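Local coordinates for regulation of enolase protein 1 (Saccharomyces cerevisiae, PDB 3O12), which functions in galactose metabolism through the GAL83 protein and may control the level of the enolase ENO1, at residues Asp58-Asp70 with Gln99-Lys113. Residues are numbered along the deposited sequence; the frame is centred on the assembly and turned at random.
Sequences DFWRETFYGFTRD and QAGIMVRIDDGHWLK. With EDO (1,2-ethanediol), chain G; EDO (1,2-ethanediol), chain H; SO4 (sulfate ion), chain D; SO4 (sulfate ion), chain E.
Phe-59 packs against both Met-103 and Trp-111, and this small cluster is the tight part of the contact. The selenomethionine methyl of Met-103 sits almost squarely over one ring face, its CE 3.5 Å from the centroid of the Phe-59 ring, so a CH-pi contact and a selenium-aromatic one share that face. The same CE also lies against a face of the Trp-111 indole. Trp-111 receives the edge of the Phe-59 ring in an edge-to-face pair, planes at 55°, while Phe-59 CB rests off-centre over its six-membered ring. With CG placed between backbone N and carbonyl carbon (chi1 50°), the indole reaches the backbone of Phe-59 and Trp-60. Phe-74 of strand 68-78 also touches Phe-59 and Met-103.

Beside this cluster, Arg-105, extended from CG to NE, grips Asp-70 end-on: NH1 meets OD1 and NH2 meets OD2, each at 2.8 Å and each through a syn lone pair. The two flat groups lie nearly coplanar, 19° apart, which fixes the rotation of the carboxylate.

Toward solvent the fit is looser and water takes over. One water links Arg-61 NH2 to Asp-108 O; another joins Asp-70 OD1 and Arg-69 O to Trp-111 NE1, the last weakly. Arg-61 CD leans on Asp-108 O, yet its NE bonds to Gly-132. Elsewhere, buried Gln-99 gives a weak 3.4 Å bond from NE2 to OD1 of partly exposed Asp-58, and Tyr-97 O also holds NE2. Cluster and salt bridge thus tie the 59-61/68-70 hairpin to strands 102-105 and 110-113 of the same curled antiparallel sheet, consistent with the concanavalin A-like beta sandwich of the DUF1349 family.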
loop_
_atom_site.group_PDB
_atom_site.type_symbol
_atom_site.label_atom_id
_atom_site.label_comp_id
_atom_site.label_asym_id
_atom_site.label_seq_id
_atom_site.Cartn_x
_atom_site.Cartn_y
_atom_site.Cartn_z
ATOM N N ASP A 58 3.533 11.577 1.994
ATOM C CA ASP A 58 2.137 11.227 2.279
ATOM C C ASP A 58 1.339 11.053 0.984
ATOM O O ASP A 58 1.748 11.520 -0.081
ATOM C CB ASP A 58 1.503 12.319 3.158
ATOM C CG ASP A 58 0.255 11.849 3.910
ATOM O OD1 ASP A 58 -0.072 10.641 3.889
ATOM O OD2 ASP A 58 -0.385 12.716 4.550
ATOM N N PHE A 59 0.188 10.392 1.092
ATOM C CA PHE A 59 -0.765 10.292 -0.006
ATOM C C PHE A 59 -2.133 10.643 0.552
ATOM O O PHE A 59 -2.629 9.957 1.447
ATOM C CB PHE A 59 -0.832 8.860 -0.556
ATOM C CG PHE A 59 0.331 8.469 -1.428
ATOM C CD1 PHE A 59 0.548 9.096 -2.654
ATOM C CD2 PHE A 59 1.171 7.433 -1.043
ATOM C CE1 PHE A 59 1.615 8.708 -3.469
ATOM C CE2 PHE A 59 2.241 7.040 -1.853
ATOM C CZ PHE A 59 2.460 7.679 -3.056
ATOM N N TRP A 60 -2.742 11.697 0.023
ATOM C CA TRP A 60 -4.068 12.123 0.467
ATOM C C TRP A 60 -4.638 13.070 -0.569
ATOM O O TRP A 60 -3.900 13.860 -1.139
ATOM C CB TRP A 60 -3.996 12.857 1.818
ATOM C CG TRP A 60 -5.360 13.140 2.380
ATOM C CD1 TRP A 60 -6.051 14.328 2.347
ATOM C CD2 TRP A 60 -6.210 12.198 3.042
ATOM N NE1 TRP A 60 -7.277 14.175 2.966
ATOM C CE2 TRP A 60 -7.395 12.877 3.394
ATOM C CE3 TRP A 60 -6.083 10.843 3.369
ATOM C CZ2 TRP A 60 -8.448 12.242 4.059
ATOM C CZ3 TRP A 60 -7.132 10.214 4.031
ATOM C CH2 TRP A 60 -8.301 10.919 4.368
ATOM N N ARG A 61 -5.947 13.006 -0.807
ATOM C CA ARG A 61 -6.584 13.973 -1.698
ATOM C C ARG A 61 -7.817 14.616 -1.075
ATOM O O ARG A 61 -8.886 14.005 -1.009
ATOM C CB ARG A 61 -6.962 13.348 -3.048
ATOM C CG ARG A 61 -5.891 13.475 -4.108
ATOM C CD ARG A 61 -6.398 13.028 -5.479
ATOM N NE ARG A 61 -7.190 14.036 -6.183
ATOM C CZ ARG A 61 -6.672 15.041 -6.886
ATOM N NH1 ARG A 61 -7.472 15.900 -7.505
ATOM N NH2 ARG A 61 -5.358 15.199 -6.964
ATOM N N GLU A 62 -7.623 15.852 -0.604
ATOM C CA GLU A 62 -8.691 16.821 -0.319
ATOM C C GLU A 62 -9.553 16.603 0.921
ATOM O O GLU A 62 -9.694 17.505 1.748
ATOM C CB GLU A 62 -9.597 17.008 -1.543
ATOM C CG GLU A 62 -10.691 18.051 -1.347
ATOM C CD GLU A 62 -10.145 19.415 -0.944
ATOM O OE1 GLU A 62 -8.966 19.707 -1.241
ATOM O OE2 GLU A 62 -10.901 20.198 -0.330
ATOM N N THR A 63 -10.157 15.428 1.041
ATOM C CA THR A 63 -11.207 15.223 2.036
ATOM C C THR A 63 -10.863 15.735 3.427
ATOM O O THR A 63 -9.868 15.313 4.021
ATOM C CB THR A 63 -11.541 13.737 2.130
ATOM O OG1 THR A 63 -11.758 13.240 0.802
ATOM C CG2 THR A 63 -12.783 13.508 2.973
ATOM N N PHE A 64 -11.713 16.635 3.930
ATOM C CA PHE A 64 -11.675 17.145 5.309
ATOM C C PHE A 64 -10.503 18.089 5.588
ATOM O O PHE A 64 -10.708 19.241 5.984
ATOM C CB PHE A 64 -11.717 15.990 6.317
ATOM C CG PHE A 64 -11.839 16.429 7.741
ATOM C CD1 PHE A 64 -13.013 16.999 8.205
ATOM C CD2 PHE A 64 -10.787 16.244 8.625
ATOM C CE1 PHE A 64 -13.135 17.393 9.532
ATOM C CE2 PHE A 64 -10.899 16.637 9.948
ATOM C CZ PHE A 64 -12.071 17.209 10.400
ATOM N N TYR A 65 -9.282 17.609 5.353
ATOM C CA TYR A 65 -8.086 18.382 5.687
ATOM C C TYR A 65 -7.782 19.499 4.691
ATOM O O TYR A 65 -7.063 20.448 5.017
ATOM C CB TYR A 65 -6.886 17.442 5.853
ATOM C CG TYR A 65 -7.101 16.424 6.951
ATOM C CD1 TYR A 65 -6.909 16.761 8.287
ATOM C CD2 TYR A 65 -7.513 15.133 6.653
ATOM C CE1 TYR A 65 -7.123 15.838 9.294
ATOM C CE2 TYR A 65 -7.719 14.198 7.657
ATOM C CZ TYR A 65 -7.520 14.556 8.967
ATOM O OH TYR A 65 -7.729 13.640 9.974
ATOM N N GLY A 66 -8.313 19.387 3.478
ATOM C CA GLY A 66 -8.197 20.468 2.518
ATOM C C GLY A 66 -6.820 20.614 1.896
ATOM O O GLY A 66 -6.450 21.692 1.429
ATOM N N PHE A 67 -6.042 19.542 1.911
ATOM C CA PHE A 67 -4.791 19.536 1.175
ATOM C C PHE A 67 -4.681 18.268 0.354
ATOM O O PHE A 67 -5.433 17.310 0.550
ATOM C CB PHE A 67 -3.578 19.708 2.097
ATOM C CG PHE A 67 -3.493 18.696 3.212
ATOM C CD1 PHE A 67 -3.296 17.353 2.944
ATOM C CD2 PHE A 67 -3.584 19.101 4.539
ATOM C CE1 PHE A 67 -3.208 16.428 3.974
ATOM C CE2 PHE A 67 -3.486 18.184 5.567
ATOM C CZ PHE A 67 -3.308 16.848 5.287
ATOM N N THR A 68 -3.749 18.284 -0.591
ATOM C CA THR A 68 -3.458 17.107 -1.382
ATOM C C THR A 68 -1.982 16.808 -1.247
ATOM O O THR A 68 -1.151 17.723 -1.233
ATOM C CB THR A 68 -3.854 17.327 -2.855
ATOM O OG1 THR A 68 -5.277 17.518 -2.934
ATOM C CG2 THR A 68 -3.462 16.134 -3.701
ATOM N N ARG A 69 -1.662 15.524 -1.135
ATOM C CA ARG A 69 -0.277 15.065 -1.046
ATOM C C ARG A 69 -0.100 13.878 -1.968
ATOM O O ARG A 69 -0.912 12.948 -1.958
ATOM C CB ARG A 69 0.063 14.621 0.377
ATOM C CG ARG A 69 -0.291 15.636 1.458
ATOM C CD ARG A 69 0.852 16.587 1.691
ATOM N NE ARG A 69 0.583 17.514 2.789
ATOM C CZ ARG A 69 0.213 18.779 2.621
ATOM N NH1 ARG A 69 0.065 19.269 1.397
ATOM N NH2 ARG A 69 -0.004 19.555 3.674
ATOM N N ASP A 70 0.967 13.910 -2.767
ATOM C CA ASP A 70 1.294 12.801 -3.665
ATOM C C ASP A 70 2.784 12.506 -3.584
ATOM O O ASP A 70 3.418 12.177 -4.590
ATOM C CB ASP A 70 0.896 13.156 -5.100
ATOM C CG ASP A 70 0.690 11.926 -5.987
ATOM O OD1 ASP A 70 0.013 10.963 -5.559
ATOM O OD2 ASP A 70 1.188 11.937 -7.137
ATOM N N GLN A 99 3.288 4.826 8.065
ATOM C CA GLN A 99 2.451 3.937 7.265
ATOM C C GLN A 99 3.286 3.072 6.330
ATOM O O GLN A 99 4.257 3.538 5.730
ATOM C CB GLN A 99 1.526 4.731 6.331
ATOM C CG GLN A 99 0.740 5.861 6.930
ATOM C CD GLN A 99 0.226 6.805 5.857
ATOM O OE1 GLN A 99 -0.108 6.386 4.738
ATOM N NE2 GLN A 99 0.178 8.088 6.183
ATOM N N ALA A 100 2.864 1.830 6.157
ATOM C CA ALA A 100 3.419 0.996 5.101
ATOM C C ALA A 100 2.402 -0.051 4.681
ATOM O O ALA A 100 1.535 -0.454 5.469
ATOM C CB ALA A 100 4.724 0.350 5.548
ATOM N N GLY A 101 2.510 -0.490 3.435
ATOM C CA GLY A 101 1.610 -1.494 2.914
ATOM C C GLY A 101 1.695 -1.577 1.412
ATOM O O GLY A 101 2.785 -1.699 0.842
ATOM N N ILE A 102 0.537 -1.546 0.769
ATOM C CA ILE A 102 0.458 -1.685 -0.677
ATOM C C ILE A 102 -0.367 -0.547 -1.261
ATOM O O ILE A 102 -1.248 0.004 -0.598
ATOM C CB ILE A 102 -0.172 -3.051 -1.035
ATOM C CG1 ILE A 102 0.223 -3.500 -2.452
ATOM C CG2 ILE A 102 -1.696 -3.034 -0.830
ATOM C CD1 ILE A 102 -0.156 -4.953 -2.762
HETATM N N MSE A 103 -0.082 -0.190 -2.501
HETATM C CA MSE A 103 -0.885 0.768 -3.258
HETATM C C MSE A 103 -1.263 0.186 -4.616
HETATM O O MSE A 103 -0.476 -0.545 -5.239
HETATM C CB MSE A 103 -0.131 2.100 -3.412
HETATM C CG MSE A 103 -0.627 3.015 -4.551
HETATM SE SE MSE A 103 0.210 4.787 -4.471
HETATM C CE MSE A 103 -0.948 5.558 -3.115
ATOM N N VAL A 104 -2.477 0.490 -5.061
ATOM C CA VAL A 104 -2.896 0.308 -6.445
ATOM C C VAL A 104 -3.135 1.709 -6.985
ATOM O O VAL A 104 -3.835 2.505 -6.355
ATOM C CB VAL A 104 -4.197 -0.491 -6.545
ATOM C CG1 VAL A 104 -4.663 -0.615 -7.982
ATOM C CG2 VAL A 104 -4.058 -1.866 -5.889
ATOM N N ARG A 105 -2.561 2.028 -8.140
ATOM C CA ARG A 105 -2.639 3.382 -8.669
ATOM C C ARG A 105 -2.947 3.371 -10.155
ATOM O O ARG A 105 -2.352 2.594 -10.923
ATOM C CB ARG A 105 -1.304 4.098 -8.420
ATOM C CG ARG A 105 -1.218 5.540 -8.920
ATOM C CD ARG A 105 0.119 6.125 -8.461
ATOM N NE ARG A 105 0.402 7.465 -8.975
ATOM C CZ ARG A 105 0.309 8.581 -8.259
ATOM N NH1 ARG A 105 -0.087 8.536 -6.987
ATOM N NH2 ARG A 105 0.616 9.748 -8.806
ATOM N N ILE A 106 -3.866 4.245 -10.560
ATOM C CA ILE A 106 -4.080 4.558 -11.973
ATOM C C ILE A 106 -3.361 5.873 -12.280
ATOM O O ILE A 106 -2.572 5.958 -13.220
ATOM C CB ILE A 106 -5.579 4.685 -12.286
ATOM C CG1 ILE A 106 -6.302 3.351 -12.057
ATOM C CG2 ILE A 106 -5.783 5.187 -13.726
ATOM C CD1 ILE A 106 -7.823 3.450 -12.171
ATOM N N ASP A 107 -3.642 6.902 -11.480
ATOM C CA ASP A 107 -2.975 8.197 -11.603
ATOM C C ASP A 107 -3.099 8.939 -10.280
ATOM O O ASP A 107 -3.568 8.363 -9.296
ATOM C CB ASP A 107 -3.542 9.029 -12.760
ATOM C CG ASP A 107 -5.052 9.194 -12.699
ATOM O OD1 ASP A 107 -5.621 9.342 -11.592
ATOM O OD2 ASP A 107 -5.680 9.206 -13.780
ATOM N N ASP A 108 -2.684 10.199 -10.233
ATOM C CA ASP A 108 -2.656 10.889 -8.939
ATOM C C ASP A 108 -4.041 11.120 -8.328
ATOM O O ASP A 108 -4.160 11.402 -7.129
ATOM C CB ASP A 108 -1.841 12.189 -8.999
ATOM C CG ASP A 108 -2.457 13.238 -9.903
ATOM O OD1 ASP A 108 -3.554 13.008 -10.449
ATOM O OD2 ASP A 108 -1.825 14.299 -10.074
ATOM N N GLY A 109 -5.087 10.965 -9.132
ATOM C CA GLY A 109 -6.440 11.165 -8.658
ATOM C C GLY A 109 -7.215 9.890 -8.378
ATOM O O GLY A 109 -8.306 9.933 -7.840
ATOM N N HIS A 110 -6.644 8.744 -8.737
ATOM C CA HIS A 110 -7.343 7.469 -8.606
ATOM C C HIS A 110 -6.366 6.413 -8.130
ATOM O O HIS A 110 -5.515 5.935 -8.896
ATOM C CB HIS A 110 -7.974 7.062 -9.937
ATOM C CG HIS A 110 -8.865 8.119 -10.500
ATOM N ND1 HIS A 110 -8.382 9.184 -11.227
ATOM C CD2 HIS A 110 -10.200 8.313 -10.384
ATOM C CE1 HIS A 110 -9.388 9.976 -11.560
ATOM N NE2 HIS A 110 -10.501 9.466 -11.067
ATOM N N TRP A 111 -6.469 6.091 -6.845
ATOM C CA TRP A 111 -5.566 5.142 -6.220
ATOM C C TRP A 111 -6.152 4.609 -4.930
ATOM O O TRP A 111 -7.156 5.116 -4.425
ATOM C CB TRP A 111 -4.185 5.767 -5.962
ATOM C CG TRP A 111 -4.152 7.120 -5.258
ATOM C CD1 TRP A 111 -3.949 8.330 -5.840
ATOM C CD2 TRP A 111 -4.269 7.376 -3.841
ATOM N NE1 TRP A 111 -3.943 9.329 -4.898
ATOM C CE2 TRP A 111 -4.136 8.772 -3.659
ATOM C CE3 TRP A 111 -4.475 6.566 -2.718
ATOM C CZ2 TRP A 111 -4.216 9.379 -2.402
ATOM C CZ3 TRP A 111 -4.544 7.168 -1.466
ATOM C CH2 TRP A 111 -4.420 8.559 -1.316
ATOM N N LEU A 112 -5.538 3.560 -4.413
ATOM C CA LEU A 112 -5.885 2.997 -3.122
ATOM C C LEU A 112 -4.602 2.683 -2.398
ATOM O O LEU A 112 -3.641 2.221 -3.011
ATOM C CB LEU A 112 -6.696 1.711 -3.300
ATOM C CG LEU A 112 -6.938 0.989 -1.968
ATOM C CD1 LEU A 112 -8.416 0.665 -1.726
ATOM C CD2 LEU A 112 -6.045 -0.247 -1.849
ATOM N N LYS A 113 -4.563 2.935 -1.100
ATOM C CA LYS A 113 -3.459 2.467 -0.268
ATOM C C LYS A 113 -4.050 1.689 0.901
ATOM O O LYS A 113 -5.160 1.965 1.352
ATOM C CB LYS A 113 -2.580 3.622 0.227
ATOM C CG LYS A 113 -3.253 4.596 1.177
ATOM C CD LYS A 113 -2.301 5.723 1.626
ATOM C CE LYS A 113 -3.036 6.668 2.566
ATOM N NZ LYS A 113 -2.177 7.708 3.220
HETATM C C1 EDO G . -4.403 7.936 5.962
HETATM O O1 EDO G . -3.474 6.868 6.181
HETATM C C2 EDO G . -3.739 9.013 5.117
HETATM O O2 EDO G . -2.433 9.331 5.621
HETATM C C1 EDO H . -4.826 12.354 6.729
HETATM O O1 EDO H . -4.353 12.611 8.055
HETATM C C2 EDO H . -3.815 12.888 5.720
HETATM O O2 EDO H . -2.605 12.129 5.821
HETATM S S SO4 D . 2.872 16.583 -3.193
HETATM O O1 SO4 D . 1.472 16.618 -3.608
HETATM O O2 SO4 D . 3.514 15.379 -3.710
HETATM O O3 SO4 D . 3.553 17.754 -3.737
HETATM O O4 SO4 D . 2.954 16.611 -1.733
HETATM S S SO4 E . -0.987 22.786 1.694
HETATM O O1 SO4 E . -2.314 23.381 1.854
HETATM O O2 SO4 E . -0.985 21.897 0.536
HETATM O O3 SO4 E . 0.006 23.839 1.495
HETATM O O4 SO4 E . -0.650 22.035 2.900
HETATM O O HOH W 1 -3.255 13.849 -5.962
HETATM O O HOH W 2 -2.316 11.919 -4.198
HETATM O O HOH W 3 0.617 14.508 -8.482
#